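Local coordinates for pilin, type IV (Thermus thermophilus, PDB 4BHR), which is a type IV pilin, here as its soluble periplasmic part, and is probably a building block of type IV pili, at residues A[58-63]-A[77-82]; A[30-35]-A[50-55]; A[12-17]-A[38-43]. One frame throughout, in Å; residues are numbered along the deposited sequence.

All three contacts belong to the single small domain of this pilin fragment, where one helix packs on an antiparallel sheet. Interactions 1 and 2 are strand pairings in that sheet. Interaction 1 joins strands 61-67 and 74-78 and is partly buried, with F61, V63 and F77 turned into the core. It combines backbone bonds with polar side-chain bonds of S79 and N60. Interaction 2 pairs strand 34-35 with strand 47-54 at the surface, through one hydrogen-bonded backbone pair and apolar contacts of L32. The two meet because strands 47-54 and 61-67 are neighbours. Interaction 3, also at the surface, packs helix 6-20 on a loop without hydrogen bonds between its segments. Its V14 and F39 reach V52 of interaction 2.

Interaction 1 (A[58-63]-A[77-82]); sequences GVNFTV and FDSSTG
S79 places OG between its backbone N and carbonyl carbon (chi1 66°), and N60 sets CG beside its own backbone N (chi1 -75°). These torsions bring the two side chains together at the open end of the antiparallel beta hairpin of strands 61-67 and 74-78. S79 OG donates to N60 OD1 at 2.7 Å, in the carbonyl plane and on a lone pair. The same OG accepts from F61 N at 2.8 Å. S79 N returns a nearly straight bond to F61 O, almost along the C=O axis. Segment 77-82 is thus held to F61 by backbone and side chain together. An alanine in place of N60 would lose the amide acceptor and would probably leave the S79 hydroxyl less firmly oriented. Further along, V63 and F77 form a hydrogen-bonded pair with two backbone bonds, and T62 and D78 a non-hydrogen-bonded pair. T62 OG1 bonds to N55 OD1 and also accepts from a water, which reaches D78 OD2 only weakly. D78 OD1 takes S80 N, in an Asx turn, and S80 OG, both from above the carboxylate plane; N55 ND2 is a further partner. F61 and F77 turn to helix 6-20. F61 CG likewise sits between N and C (chi1 55°), which brings the ring face under S79 CB. S79 CB stands over one face, 3.8 Å from the F61 ring centroid, in a CH-pi contact.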
ATOM      1  N   GLY A  58       0.790 -12.165   8.816  1.00 21.78           N
ATOM      2  CA  GLY A  58       0.010 -11.495   9.839  1.00 23.11           C
ATOM      3  C   GLY A  58       0.694 -10.285  10.448  1.00 22.71           C
ATOM      4  O   GLY A  58       0.206  -9.710  11.432  1.00 23.20           O
ATOM      5  N   VAL A  59       1.820  -9.870   9.858  1.00 18.85           N
ATOM      6  CA  VAL A  59       2.528  -8.686  10.361  1.00 16.10           C
ATOM      7  C   VAL A  59       2.661  -7.586   9.294  1.00 15.78           C
ATOM      8  O   VAL A  59       2.574  -6.384   9.602  1.00 15.90           O
ATOM      9  CB  VAL A  59       3.937  -9.085  10.879  1.00 16.56           C
ATOM     10  CG1 VAL A  59       4.793  -7.870  11.197  1.00 18.95           C
ATOM     11  CG2 VAL A  59       3.765  -9.950  12.147  1.00 17.67           C
ATOM     12  N   ASN A  60       2.968  -8.017   8.080  1.00 15.64           N
ATOM     13  CA  ASN A  60       3.265  -7.109   6.966  1.00 16.05           C
ATOM     14  C   ASN A  60       2.109  -6.965   6.019  1.00 14.80           C
ATOM     15  O   ASN A  60       1.093  -7.700   6.128  1.00 15.78           O
ATOM     16  CB  ASN A  60       4.533  -7.639   6.258  1.00 15.98           C
ATOM     17  CG  ASN A  60       5.772  -7.347   7.043  1.00 15.94           C
ATOM     18  OD1 ASN A  60       6.139  -6.176   7.213  1.00 18.47           O
ATOM     19  ND2 ASN A  60       6.458  -8.406   7.565  1.00 15.87           N
ATOM     20  N   PHE A  61       2.252  -6.024   5.078  1.00 13.46           N
ATOM     21  CA  PHE A  61       1.158  -5.742   4.138  1.00 13.73           C
ATOM     22  C   PHE A  61       1.754  -5.412   2.775  1.00 12.98           C
ATOM     23  O   PHE A  61       2.947  -5.117   2.638  1.00 14.93           O
ATOM     24  CB  PHE A  61       0.286  -4.557   4.642  1.00 13.89           C
ATOM     25  CG  PHE A  61       1.097  -3.306   4.919  1.00 14.36           C
ATOM     26  CD1 PHE A  61       1.302  -2.384   3.881  1.00 14.92           C
ATOM     27  CD2 PHE A  61       1.659  -3.050   6.170  1.00 13.89           C
ATOM     28  CE1 PHE A  61       2.090  -1.235   4.086  1.00 15.26           C
ATOM     29  CE2 PHE A  61       2.443  -1.923   6.382  1.00 14.44           C
ATOM     30  CZ  PHE A  61       2.657  -1.005   5.345  1.00 14.21           C
ATOM     31  N   THR A  62       0.913  -5.411   1.782  1.00 13.55           N
ATOM     32  CA  THR A  62       1.328  -5.047   0.401  1.00 14.69           C
ATOM     33  C   THR A  62       0.358  -3.993  -0.125  1.00 14.67           C
ATOM     34  O   THR A  62      -0.867  -4.140  -0.043  1.00 13.98           O
ATOM     35  CB  THR A  62       1.305  -6.265  -0.549  1.00 16.54           C
ATOM     36  OG1 THR A  62       2.230  -7.264  -0.068  1.00 18.44           O
ATOM     37  CG2 THR A  62       1.757  -5.866  -2.006  1.00 17.34           C
ATOM     38  N   VAL A  63       0.915  -2.928  -0.705  1.00 13.24           N
ATOM     39  CA  VAL A  63       0.115  -1.883  -1.328  1.00 13.28           C
ATOM     40  C   VAL A  63       0.289  -2.043  -2.815  1.00 14.92           C
ATOM     41  O   VAL A  63       1.443  -2.109  -3.297  1.00 15.41           O
ATOM     42  CB  VAL A  63       0.672  -0.468  -0.931  1.00 12.87           C
ATOM     43  CG1 VAL A  63      -0.235   0.623  -1.528  1.00 13.69           C
ATOM     44  CG2 VAL A  63       0.714  -0.340   0.579  1.00 13.65           C
ATOM     45  N   PHE A  77       4.277  -2.246  -3.226  1.00 16.21           N
ATOM     46  CA  PHE A  77       5.275  -2.085  -2.193  1.00 15.83           C
ATOM     47  C   PHE A  77       4.962  -3.097  -1.105  1.00 17.07           C
ATOM     48  O   PHE A  77       3.831  -3.185  -0.672  1.00 16.49           O
ATOM     49  CB  PHE A  77       5.297  -0.653  -1.617  1.00 16.96           C
ATOM     50  CG  PHE A  77       6.254  -0.509  -0.490  1.00 18.80           C
ATOM     51  CD1 PHE A  77       5.846  -0.814   0.820  1.00 20.14           C
ATOM     52  CD2 PHE A  77       7.549  -0.040  -0.710  1.00 20.48           C
ATOM     53  CE1 PHE A  77       6.734  -0.644   1.882  1.00 20.90           C
ATOM     54  CE2 PHE A  77       8.419   0.144   0.330  1.00 21.52           C
ATOM     55  CZ  PHE A  77       8.006  -0.183   1.635  1.00 21.49           C
ATOM     56  N   ASP A  78       5.951  -3.892  -0.706  1.00 15.84           N
ATOM     57  CA  ASP A  78       5.748  -5.019   0.259  1.00 17.64           C
ATOM     58  C   ASP A  78       6.499  -4.685   1.509  1.00 17.35           C
ATOM     59  O   ASP A  78       7.707  -4.477   1.470  1.00 19.17           O
ATOM     60  CB  ASP A  78       6.299  -6.323  -0.381  1.00 19.49           C
ATOM     61  CG  ASP A  78       6.110  -7.558   0.510  1.00 21.60           C
ATOM     62  OD1 ASP A  78       5.750  -7.402   1.698  1.00 20.44           O
ATOM     63  OD2 ASP A  78       6.313  -8.682  -0.001  1.00 23.68           O
ATOM     64  N   SER A  79       5.774  -4.450   2.627  1.00 17.77           N
ATOM     65  CA  SER A  79       6.446  -3.956   3.828  1.00 15.70           C
ATOM     66  C   SER A  79       7.380  -4.989   4.392  1.00 16.69           C
ATOM     67  O   SER A  79       8.248  -4.677   5.182  1.00 16.92           O
ATOM     68  CB  SER A  79       5.429  -3.592   4.913  1.00 17.36           C
ATOM     69  OG  SER A  79       4.735  -4.723   5.398  1.00 16.38           O
ATOM     70  N   SER A  80       7.188  -6.233   3.972  1.00 16.40           N
ATOM     71  CA  SER A  80       7.995  -7.327   4.514  1.00 17.96           C
ATOM     72  C   SER A  80       9.410  -7.281   3.944  1.00 21.06           C
ATOM     73  O   SER A  80      10.330  -7.797   4.563  1.00 21.31           O
ATOM     74  CB  SER A  80       7.342  -8.690   4.260  1.00 18.49           C
ATOM     75  OG  SER A  80       7.695  -9.192   2.994  1.00 21.77           O
ATOM     76  N   THR A  81       9.573  -6.632   2.781  1.00 21.06           N
ATOM     77  CA  THR A  81      10.874  -6.441   2.148  1.00 23.82           C
ATOM     78  C   THR A  81      11.329  -4.981   2.071  1.00 22.93           C
ATOM     79  O   THR A  81      12.528  -4.678   1.932  1.00 23.99           O
ATOM     80  CB  THR A  81      10.879  -6.992   0.706  1.00 24.52           C
ATOM     81  OG1 THR A  81       9.985  -6.215  -0.090  1.00 25.06           O
ATOM     82  CG2 THR A  81      10.423  -8.451   0.687  1.00 26.34           C
ATOM     83  N   GLY A  82      10.362  -4.072   2.171  1.00 19.38           N
ATOM     84  CA  GLY A  82      10.616  -2.655   2.178  1.00 21.21           C
ATOM     85  C   GLY A  82      10.934  -2.234   0.754  1.00 25.38           C
ATOM     86  O   GLY A  82      11.445  -1.144   0.542  1.00 25.21           O
TER
HETATM   87  O   HOH W   1       3.406  -9.035  -1.617  1.00 37.23           O

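Interaction 2 (A[30-35]-A[50-55])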
ATOM      1  N   PRO A  30      -4.138  -2.573  11.023  1.00 21.99           N
ATOM      2  CA  PRO A  30      -5.587  -2.289  10.948  1.00 22.15           C
ATOM      3  C   PRO A  30      -6.268  -3.349  10.099  1.00 21.72           C
ATOM      4  O   PRO A  30      -5.570  -4.188   9.481  1.00 20.80           O
ATOM      5  CB  PRO A  30      -5.656  -0.934  10.245  1.00 21.83           C
ATOM      6  CG  PRO A  30      -4.353  -0.784   9.514  1.00 20.92           C
ATOM      7  CD  PRO A  30      -3.322  -1.587  10.298  1.00 21.40           C
ATOM      8  N   GLN A  31      -7.605  -3.331  10.081  1.00 19.85           N
ATOM      9  CA  GLN A  31      -8.402  -4.307   9.334  1.00 21.09           C
ATOM     10  C   GLN A  31      -8.143  -4.108   7.825  1.00 19.22           C
ATOM     11  O   GLN A  31      -8.286  -3.010   7.311  1.00 19.74           O
ATOM     12  CB  GLN A  31      -9.883  -4.018   9.567  1.00 21.93           C
ATOM     13  CG  GLN A  31     -10.832  -4.932   8.803  1.00 22.65           C
ATOM     14  CD  GLN A  31     -10.697  -6.388   9.196  1.00 26.78           C
ATOM     15  OE1 GLN A  31     -10.581  -6.698  10.377  1.00 28.33           O
ATOM     16  NE2 GLN A  31     -10.688  -7.296   8.199  1.00 25.31           N
ATOM     17  N   LEU A  32      -7.741  -5.186   7.176  1.00 17.97           N
ATOM     18  CA  LEU A  32      -7.421  -5.209   5.764  1.00 16.40           C
ATOM     19  C   LEU A  32      -8.168  -6.365   5.121  1.00 17.41           C
ATOM     20  O   LEU A  32      -8.543  -7.323   5.833  1.00 18.27           O
ATOM     21  CB  LEU A  32      -5.911  -5.423   5.594  1.00 15.47           C
ATOM     22  CG  LEU A  32      -5.023  -4.229   6.027  1.00 16.79           C
ATOM     23  CD1 LEU A  32      -3.555  -4.603   5.887  1.00 15.27           C
ATOM     24  CD2 LEU A  32      -5.329  -3.019   5.148  1.00 15.58           C
ATOM     25  N   PRO A  33      -8.407  -6.302   3.796  1.00 16.99           N
ATOM     26  CA  PRO A  33      -7.952  -5.247   2.865  1.00 17.15           C
ATOM     27  C   PRO A  33      -8.814  -3.992   2.782  1.00 18.39           C
ATOM     28  O   PRO A  33      -9.972  -3.967   3.230  1.00 17.61           O
ATOM     29  CB  PRO A  33      -8.023  -5.936   1.516  1.00 16.22           C
ATOM     30  CG  PRO A  33      -9.243  -6.827   1.658  1.00 18.42           C
ATOM     31  CD  PRO A  33      -9.179  -7.336   3.082  1.00 17.77           C
ATOM     32  N   GLN A  34      -8.216  -2.914   2.250  1.00 16.27           N
ATOM     33  CA  GLN A  34      -8.929  -1.617   2.121  1.00 15.93           C
ATOM     34  C   GLN A  34      -8.440  -0.933   0.882  1.00 16.19           C
ATOM     35  O   GLN A  34      -7.341  -1.185   0.436  1.00 16.06           O
ATOM     36  CB  GLN A  34      -8.649  -0.656   3.290  1.00 16.25           C
ATOM     37  CG  GLN A  34      -9.078  -1.188   4.659  1.00 17.95           C
ATOM     38  CD  GLN A  34     -10.579  -1.432   4.822  1.00 21.37           C
ATOM     39  OE1 GLN A  34     -11.412  -0.922   4.057  1.00 22.41           O
ATOM     40  NE2 GLN A  34     -10.935  -2.245   5.841  1.00 23.02           N
ATOM     41  N   ALA A  35      -9.278  -0.072   0.310  1.00 16.76           N
ATOM     42  CA  ALA A  35      -8.818   0.860  -0.716  1.00 16.30           C
ATOM     43  C   ALA A  35      -7.727   1.800  -0.166  1.00 16.23           C
ATOM     44  O   ALA A  35      -7.749   2.180   0.986  1.00 18.20           O
ATOM     45  CB  ALA A  35     -10.019   1.712  -1.189  1.00 15.33           C
ATOM     46  N   CYS A  50      -6.283   1.046  -6.396  1.00 18.97           N
ATOM     47  CA  CYS A  50      -5.146   0.863  -5.473  1.00 17.70           C
ATOM     48  C   CYS A  50      -5.704   0.199  -4.242  1.00 17.68           C
ATOM     49  O   CYS A  50      -6.737   0.641  -3.713  1.00 19.73           O
ATOM     50  CB  CYS A  50      -4.520   2.222  -5.087  1.00 20.02           C
ATOM     51  SG  CYS A  50      -3.065   2.117  -4.024  1.00 23.05           S
ATOM     52  N   ASN A  51      -5.041  -0.865  -3.798  1.00 16.57           N
ATOM     53  CA  ASN A  51      -5.515  -1.509  -2.592  1.00 15.46           C
ATOM     54  C   ASN A  51      -4.396  -1.905  -1.666  1.00 15.06           C
ATOM     55  O   ASN A  51      -3.257  -1.965  -2.069  1.00 14.51           O
ATOM     56  CB  ASN A  51      -6.390  -2.706  -3.030  1.00 16.27           C
ATOM     57  CG  ASN A  51      -5.623  -3.717  -3.894  1.00 18.21           C
ATOM     58  OD1 ASN A  51      -4.753  -4.415  -3.405  1.00 22.50           O
ATOM     59  ND2 ASN A  51      -5.941  -3.770  -5.204  1.00 21.75           N
ATOM     60  N   VAL A  52      -4.719  -2.145  -0.384  1.00 14.15           N
ATOM     61  CA  VAL A  52      -3.756  -2.620   0.586  1.00 14.11           C
ATOM     62  C   VAL A  52      -4.275  -3.962   1.091  1.00 15.66           C
ATOM     63  O   VAL A  52      -5.445  -4.063   1.527  1.00 15.73           O
ATOM     64  CB  VAL A  52      -3.698  -1.683   1.819  1.00 15.50           C
ATOM     65  CG1 VAL A  52      -2.594  -2.162   2.776  1.00 15.97           C
ATOM     66  CG2 VAL A  52      -3.373  -0.249   1.393  1.00 17.75           C
ATOM     67  N   THR A  53      -3.398  -4.976   1.057  1.00 14.59           N
ATOM     68  CA  THR A  53      -3.775  -6.298   1.521  1.00 15.06           C
ATOM     69  C   THR A  53      -2.811  -6.765   2.596  1.00 15.28           C
ATOM     70  O   THR A  53      -1.634  -6.370   2.659  1.00 15.00           O
ATOM     71  CB  THR A  53      -3.764  -7.357   0.372  1.00 15.87           C
ATOM     72  OG1 THR A  53      -2.505  -7.296  -0.334  1.00 16.87           O
ATOM     73  CG2 THR A  53      -4.918  -7.114  -0.584  1.00 15.41           C
ATOM     74  N   ALA A  54      -3.314  -7.625   3.493  1.00 15.52           N
ATOM     75  CA  ALA A  54      -2.493  -8.201   4.521  1.00 17.39           C
ATOM     76  C   ALA A  54      -1.707  -9.407   4.015  1.00 17.14           C
ATOM     77  O   ALA A  54      -2.261 -10.324   3.335  1.00 18.90           O
ATOM     78  CB  ALA A  54      -3.363  -8.598   5.706  1.00 15.82           C
ATOM     79  N   ASN A  55      -0.432  -9.435   4.359  1.00 16.28           N
ATOM     80  CA  ASN A  55       0.429 -10.567   3.999  1.00 18.21           C
ATOM     81  C   ASN A  55       0.091 -11.769   4.900  1.00 19.51           C
ATOM     82  O   ASN A  55      -0.440 -11.602   6.005  1.00 19.45           O
ATOM     83  CB  ASN A  55       1.902 -10.200   4.191  1.00 16.99           C
ATOM     84  CG  ASN A  55       2.437  -9.224   3.109  1.00 17.73           C
ATOM     85  OD1 ASN A  55       1.660  -8.566   2.408  1.00 19.81           O
ATOM     86  ND2 ASN A  55       3.759  -9.086   3.039  1.00 18.99           N
TER
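Q34 and V52 form the hydrogen-bonded pair that ties the short strand 34-35 to strand 47-54. Q34 N donates to V52 O at 3.1 Å. V52 N donates back to Q34 O at 2.9 Å, nearly along the C=O axis. Each residue therefore has both its backbone N and O satisfied by the other. P33 CA packs on V52 O, the same carbonyl that accepts from Q34 N, at 3.1 Å. The Q34 side chain folds back on its own segment. Its NE2 donates to Q31 O at 3.1 Å, from above the carbonyl plane, while the acceptor lies in the amide plane of Q34. C50 is joined to C36 by a backbone hydrogen bond as well as the disulfide. On the far edge of strand 47-54, N51 and T53 make backbone bonds to T64 and T62. Both polar ends of the N55 side chain are satisfied by the 61-67/74-78 hairpin. The apolar part rests on L32, with CG beside the backbone N (chi1 -70°). Its CD2 meets V52 CG1 at 3.7 Å, and its CD1 lies over the A54 backbone and 4.0 Å from A54 CB. V52 of strand 47-54 packs on V14 and V18 of helix 6-20, and L32, just before strand 34-35, touches F61 of strand 61-67.

Interaction 3 (A[12-17]-A[38-43])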
ATOM      1  N   ARG A  12       4.136   4.546  -1.771  1.00 16.15           N
ATOM      2  CA  ARG A  12       5.022   4.537  -0.638  1.00 18.19           C
ATOM      3  C   ARG A  12       4.391   5.324   0.503  1.00 16.69           C
ATOM      4  O   ARG A  12       4.518   4.940   1.666  1.00 17.12           O
ATOM      5  CB  ARG A  12       6.395   5.099  -1.014  1.00 19.83           C
ATOM      6  CG  ARG A  12       7.444   4.954   0.103  1.00 23.31           C
ATOM      7  CD  ARG A  12       7.706   3.507   0.431  1.00 22.39           C
ATOM      8  NE  ARG A  12       8.612   3.268   1.572  1.00 23.97           N
ATOM      9  CZ  ARG A  12       8.210   3.259   2.831  1.00 24.77           C
ATOM     10  NH1 ARG A  12       6.942   3.552   3.141  1.00 24.89           N
ATOM     11  NH2 ARG A  12       9.079   2.999   3.787  1.00 26.06           N
ATOM     12  N   ASN A  13       3.719   6.437   0.168  1.00 16.65           N
ATOM     13  CA  ASN A  13       3.062   7.231   1.162  1.00 17.79           C
ATOM     14  C   ASN A  13       1.861   6.490   1.802  1.00 15.98           C
ATOM     15  O   ASN A  13       1.622   6.587   3.013  1.00 16.87           O
ATOM     16  CB  ASN A  13       2.669   8.604   0.587  1.00 19.09           C
ATOM     17  CG  ASN A  13       3.892   9.450   0.162  1.00 23.61           C
ATOM     18  OD1 ASN A  13       5.031   9.299   0.662  1.00 23.55           O
ATOM     19  ND2 ASN A  13       3.655  10.342  -0.794  1.00 28.99           N
ATOM     20  N   VAL A  14       1.149   5.689   1.004  1.00 15.06           N
ATOM     21  CA  VAL A  14       0.090   4.829   1.536  1.00 14.09           C
ATOM     22  C   VAL A  14       0.691   3.838   2.513  1.00 13.86           C
ATOM     23  O   VAL A  14       0.150   3.586   3.598  1.00 13.17           O
ATOM     24  CB  VAL A  14      -0.685   4.106   0.421  1.00 13.59           C
ATOM     25  CG1 VAL A  14      -1.563   2.987   0.998  1.00 14.47           C
ATOM     26  CG2 VAL A  14      -1.552   5.075  -0.350  1.00 15.17           C
ATOM     27  N   ALA A  15       1.808   3.242   2.130  1.00 14.62           N
ATOM     28  CA  ALA A  15       2.476   2.294   3.040  1.00 14.53           C
ATOM     29  C   ALA A  15       2.889   2.917   4.383  1.00 16.55           C
ATOM     30  O   ALA A  15       2.621   2.353   5.433  1.00 16.28           O
ATOM     31  CB  ALA A  15       3.677   1.642   2.341  1.00 14.67           C
ATOM     32  N   THR A  16       3.460   4.126   4.343  1.00 16.22           N
ATOM     33  CA  THR A  16       3.715   4.910   5.562  1.00 19.04           C
ATOM     34  C   THR A  16       2.481   5.117   6.429  1.00 17.58           C
ATOM     35  O   THR A  16       2.526   4.910   7.674  1.00 18.11           O
ATOM     36  CB  THR A  16       4.370   6.262   5.205  1.00 20.78           C
ATOM     37  OG1 THR A  16       5.627   5.985   4.600  1.00 20.98           O
ATOM     38  CG2 THR A  16       4.634   7.077   6.511  1.00 20.46           C
ATOM     39  N   ALA A  17       1.365   5.476   5.778  1.00 18.35           N
ATOM     40  CA  ALA A  17       0.111   5.703   6.466  1.00 17.82           C
ATOM     41  C   ALA A  17      -0.488   4.437   7.083  1.00 17.94           C
ATOM     42  O   ALA A  17      -1.086   4.480   8.155  1.00 19.08           O
ATOM     43  CB  ALA A  17      -0.889   6.394   5.527  1.00 17.10           C
ATOM     44  N   GLN A  38      -8.376   4.983   1.875  1.00 23.07           N
ATOM     45  CA  GLN A  38      -8.708   4.929   3.287  1.00 22.37           C
ATOM     46  C   GLN A  38      -7.493   5.283   4.112  1.00 21.27           C
ATOM     47  O   GLN A  38      -7.585   5.490   5.329  1.00 18.85           O
ATOM     48  CB  GLN A  38      -9.275   3.555   3.668  1.00 23.69           C
ATOM     49  CG  GLN A  38     -10.565   3.192   2.927  1.00 25.89           C
ATOM     50  CD  GLN A  38     -11.629   4.273   3.060  1.00 30.05           C
ATOM     51  OE1 GLN A  38     -11.797   5.139   2.179  1.00 31.80           O
ATOM     52  NE2 GLN A  38     -12.347   4.242   4.177  1.00 26.91           N
ATOM     53  N   PHE A  39      -6.341   5.416   3.449  1.00 18.90           N
ATOM     54  CA  PHE A  39      -5.104   5.780   4.116  1.00 18.38           C
ATOM     55  C   PHE A  39      -4.541   7.113   3.652  1.00 19.56           C
ATOM     56  O   PHE A  39      -4.025   7.861   4.457  1.00 20.91           O
ATOM     57  CB  PHE A  39      -4.052   4.660   3.906  1.00 18.26           C
ATOM     58  CG  PHE A  39      -4.470   3.363   4.534  1.00 17.88           C
ATOM     59  CD1 PHE A  39      -4.371   3.181   5.920  1.00 17.19           C
ATOM     60  CD2 PHE A  39      -5.025   2.331   3.760  1.00 19.30           C
ATOM     61  CE1 PHE A  39      -4.845   2.015   6.518  1.00 18.85           C
ATOM     62  CE2 PHE A  39      -5.484   1.145   4.366  1.00 20.07           C
ATOM     63  CZ  PHE A  39      -5.364   0.993   5.745  1.00 19.37           C
ATOM     64  N   VAL A  40      -4.568   7.334   2.340  1.00 19.66           N
ATOM     65  CA  VAL A  40      -4.132   8.610   1.716  1.00 19.45           C
ATOM     66  C   VAL A  40      -5.144   8.986   0.632  1.00 21.50           C
ATOM     67  O   VAL A  40      -5.366   8.226  -0.359  1.00 20.98           O
ATOM     68  CB  VAL A  40      -2.728   8.502   1.085  1.00 20.48           C
ATOM     69  CG1 VAL A  40      -2.291   9.808   0.440  1.00 21.66           C
ATOM     70  CG2 VAL A  40      -1.691   8.055   2.106  1.00 18.17           C
ATOM     71  N   ALA A  41      -5.805  10.134   0.835  1.00 20.84           N
ATOM     72  CA  ALA A  41      -6.751  10.673  -0.136  1.00 22.32           C
ATOM     73  C   ALA A  41      -6.091  11.126  -1.442  1.00 23.95           C
ATOM     74  O   ALA A  41      -4.896  11.382  -1.510  1.00 24.25           O
ATOM     75  CB  ALA A  41      -7.513  11.839   0.503  1.00 24.44           C
ATOM     76  N   ASN A  42      -6.906  11.246  -2.482  1.00 27.55           N
ATOM     77  CA  ASN A  42      -6.494  11.806  -3.775  1.00 31.43           C
ATOM     78  C   ASN A  42      -5.351  11.148  -4.528  1.00 30.93           C
ATOM     79  O   ASN A  42      -4.304  11.761  -4.730  1.00 31.05           O
ATOM     80  CB  ASN A  42      -6.263  13.296  -3.664  1.00 36.33           C
ATOM     81  CG  ASN A  42      -7.521  14.012  -3.257  1.00 40.51           C
ATOM     82  OD1 ASN A  42      -8.618  13.628  -3.671  1.00 45.01           O
ATOM     83  ND2 ASN A  42      -7.384  15.024  -2.439  1.00 45.94           N
ATOM     84  N   PRO A  43      -5.556   9.899  -4.960  1.00 30.16           N
ATOM     85  CA  PRO A  43      -4.511   9.251  -5.758  1.00 29.39           C
ATOM     86  C   PRO A  43      -4.277  10.027  -7.038  1.00 32.71           C
ATOM     87  O   PRO A  43      -5.204  10.706  -7.528  1.00 32.86           O
ATOM     88  CB  PRO A  43      -5.101   7.892  -6.082  1.00 30.96           C
ATOM     89  CG  PRO A  43      -6.565   8.050  -5.918  1.00 33.89           C
ATOM     90  CD  PRO A  43      -6.750   9.057  -4.825  1.00 30.91           C
TER
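Helix 6-20 of this pilin domain packs on the sheet, and its V14 and A17 also meet the loop that connects strands 34-35 and 47-54. The contact is apolar. V40 carries one half of it. Its CG1 is anti to the backbone N (chi1 180°), which leaves CG2 beside the backbone N and directed at the helix. That methyl rests on the helix backbone, 3.7 Å from V14 CA and 3.7 Å from N13 O. It also meets V14 CG2 and A17 CB, both at 3.9 Å, so one branch of V40 fits among N13, V14 and A17. The V14 and V40 side chains cross obliquely.

F39 provides the other half, chiefly through CB. F39 CB lies 4.0 Å from A17 CB and 4.2 Å from V14 CG1. The V14 side chain crosses that of F39 at about a right angle. The F39 ring points away from the 38-43 backbone and packs on V52, L32 and P30. V14 also touches C36 of the same loop, and V52 and V63 of the sheet. The buried pair V14 and V52 ties this contact to the domain core, and F39 joins it to L32 and P30 beside them.

None of the hydrogen bonds links the two segments. Within the helix, A17 N donates to N13 O, the carbonyl that V40 CG2 touches. Outside segment 12-17, the loop gains a polar tie to the helix through V40 O and Y10 OH. The closest approach of A17 is to the loop backbone, with its CB 3.6 Å from F39 O.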